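Local coordinates for protein putative nuclease YbcO (Escherichia coli K-12, PDB 3G27) that binds zinc and is probably a nuclease of prophage origin, at residues 58-62 and 63-67. Sequence-based numbering, arbitrary orientation.
Sequences HDEID and RRTHF. With EDO (1,2-ethanediol), chain D.
A Schellman motif closes the short helix 55-61, which starts just after the zinc ligand Cys54 and carries a second, Cys57, and the turn illustrates how side chains reinforce a helix end. Arg63 leaves the helix with positive phi (70°): Arg64 N makes a weak bond to Asp59 O at 2.9 Å and Arg63 N bonds Glu60 O, while Thr65 N adds a straighter bond to Asp59 O at 3.3 Å. The Arg63 side chain then folds back, bent at chi2 and chi3, and its NH2 reaches Glu60 O at 2.9 Å from the opposite face of the carbonyl to Arg63 N. The same NH2 makes a salt bridge with Glu60 OE2, which it meets from above the carboxylate plane.

Glu60, the buried residue of the group, has CG anti to its own N (chi1 -174°) and bends at chi2, bringing the carboxylate to the backbone of the exiting chain at Phe67. Glu60 OE1 takes Thr65 OG1 at 2.6 Å on its anti side, tilted out of the carboxylate plane, and Phe67 N at 2.9 Å on the syn lone pair, while OE2 also accepts from Val68 N. One carboxylate thus fixes the course of the loop for several residues, with Ile17 and Val20 packed against its side chain.

Arg64 draws together two acids three residues apart. NE and NH2 approach Asp59 side-on and share OD1, which lies in the guanidinium plane although the two planar groups stand 84° apart. Asp62 runs alongside and offers the anti lone pair of OD2 to Arg64 NH1 at 2.8 Å, completing a salt-bridge network with Asp59, its CB lying over one guanidinium face. Edge-on to the His58 ring, Arg64 NH2 stands over the ring centre, 3.8 Å from His58 NE2.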
loop_
_atom_site.group_PDB
_atom_site.type_symbol
_atom_site.label_atom_id
_atom_site.label_comp_id
_atom_site.label_asym_id
_atom_site.label_seq_id
_atom_site.Cartn_x
_atom_site.Cartn_y
_atom_site.Cartn_z
ATOM N N HIS A 58 14.653 4.060 2.673
ATOM C CA HIS A 58 14.752 3.518 1.342
ATOM C C HIS A 58 15.644 2.272 1.332
ATOM O O HIS A 58 15.261 1.241 0.815
ATOM C CB HIS A 58 15.326 4.598 0.448
ATOM C CG HIS A 58 15.360 4.250 -0.993
ATOM N ND1 HIS A 58 16.162 4.922 -1.887
ATOM C CD2 HIS A 58 14.671 3.327 -1.710
ATOM C CE1 HIS A 58 15.961 4.421 -3.099
ATOM N NE2 HIS A 58 15.068 3.453 -3.015
ATOM N N ASP A 59 16.840 2.358 1.908
ATOM C CA ASP A 59 17.751 1.209 1.941
ATOM C C ASP A 59 17.142 0.019 2.682
ATOM O O ASP A 59 17.294 -1.107 2.267
ATOM C CB ASP A 59 19.068 1.598 2.551
ATOM C CG ASP A 59 19.862 2.572 1.680
ATOM O OD1 ASP A 59 19.557 2.667 0.479
ATOM O OD2 ASP A 59 20.818 3.231 2.187
ATOM N N GLU A 60 16.395 0.291 3.731
ATOM C CA GLU A 60 15.723 -0.762 4.530
ATOM C C GLU A 60 14.560 -1.398 3.813
ATOM O O GLU A 60 14.425 -2.621 3.830
ATOM C CB GLU A 60 15.247 -0.215 5.859
ATOM C CG GLU A 60 14.645 -1.262 6.848
ATOM C CD GLU A 60 15.667 -2.184 7.498
ATOM O OE1 GLU A 60 16.874 -1.846 7.560
ATOM O OE2 GLU A 60 15.251 -3.265 7.958
ATOM N N ILE A 61 13.710 -0.598 3.183
ATOM C CA ILE A 61 12.559 -1.176 2.499
ATOM C C ILE A 61 13.014 -1.997 1.286
ATOM O O ILE A 61 12.357 -2.965 0.929
ATOM C CB ILE A 61 11.429 -0.134 2.142
ATOM C CG1 ILE A 61 11.859 0.850 1.033
ATOM C CG2 ILE A 61 10.926 0.563 3.398
ATOM C CD1 ILE A 61 10.703 1.794 0.509
ATOM N N ASP A 62 14.136 -1.609 0.661
ATOM C CA ASP A 62 14.737 -2.372 -0.439
ATOM C C ASP A 62 15.549 -3.595 0.025
ATOM O O ASP A 62 15.980 -4.399 -0.785
ATOM C CB ASP A 62 15.668 -1.468 -1.264
ATOM C CG ASP A 62 14.917 -0.515 -2.187
ATOM O OD1 ASP A 62 13.671 -0.488 -2.147
ATOM O OD2 ASP A 62 15.596 0.205 -2.960
ATOM N N ARG A 63 15.735 -3.731 1.330
ATOM C CA ARG A 63 16.501 -4.822 1.987
ATOM C C ARG A 63 17.995 -4.746 1.742
ATOM O O ARG A 63 18.701 -5.725 1.924
ATOM C CB ARG A 63 15.951 -6.229 1.673
ATOM C CG ARG A 63 14.421 -6.370 1.759
ATOM C CD ARG A 63 13.822 -5.758 3.040
ATOM N NE ARG A 63 14.155 -6.558 4.219
ATOM C CZ ARG A 63 14.227 -6.091 5.465
ATOM N NH1 ARG A 63 14.522 -6.921 6.459
ATOM N NH2 ARG A 63 14.015 -4.801 5.730
ATOM N N ARG A 64 18.485 -3.570 1.367
ATOM C CA ARG A 64 19.931 -3.316 1.371
ATOM C C ARG A 64 20.446 -3.296 2.812
ATOM O O ARG A 64 21.609 -3.660 3.085
ATOM C CB ARG A 64 20.262 -2.024 0.632
ATOM C CG ARG A 64 20.198 -2.179 -0.868
ATOM C CD ARG A 64 20.768 -0.949 -1.608
ATOM N NE ARG A 64 19.925 0.218 -1.398
ATOM C CZ ARG A 64 18.788 0.468 -2.055
ATOM N NH1 ARG A 64 18.334 -0.341 -2.997
ATOM N NH2 ARG A 64 18.086 1.543 -1.762
ATOM N N THR A 65 19.566 -2.914 3.735
ATOM C CA THR A 65 19.778 -3.117 5.170
ATOM C C THR A 65 18.627 -3.940 5.661
ATOM O O THR A 65 17.566 -3.970 5.039
ATOM C CB THR A 65 19.880 -1.778 5.975
ATOM O OG1 THR A 65 18.677 -0.983 5.838
ATOM C CG2 THR A 65 21.099 -0.978 5.538
ATOM N N HIS A 66 18.838 -4.618 6.774
ATOM C CA HIS A 66 17.797 -5.422 7.379
ATOM C C HIS A 66 17.770 -5.207 8.901
ATOM O O HIS A 66 17.766 -6.154 9.687
ATOM C CB HIS A 66 17.994 -6.890 7.002
ATOM C CG HIS A 66 19.399 -7.359 7.191
ATOM N ND1 HIS A 66 20.365 -7.200 6.224
ATOM C CD2 HIS A 66 20.012 -7.940 8.249
ATOM C CE1 HIS A 66 21.514 -7.669 6.673
ATOM N NE2 HIS A 66 21.329 -8.124 7.901
ATOM N N PHE A 67 17.727 -3.941 9.304
ATOM C CA PHE A 67 17.643 -3.593 10.711
ATOM C C PHE A 67 16.366 -4.096 11.337
ATOM O O PHE A 67 16.365 -4.473 12.484
ATOM C CB PHE A 67 17.729 -2.080 10.897
ATOM C CG PHE A 67 19.061 -1.514 10.561
ATOM C CD1 PHE A 67 20.183 -1.873 11.302
ATOM C CD2 PHE A 67 19.188 -0.592 9.560
ATOM C CE1 PHE A 67 21.431 -1.362 11.023
ATOM C CE2 PHE A 67 20.448 -0.059 9.244
ATOM C CZ PHE A 67 21.574 -0.449 9.982
HETATM C C1 EDO D . 23.012 -4.869 9.741
HETATM O O1 EDO D . 21.861 -5.149 10.565
HETATM C C2 EDO D . 22.670 -3.935 8.578
HETATM O O2 EDO D . 21.528 -4.364 7.841
#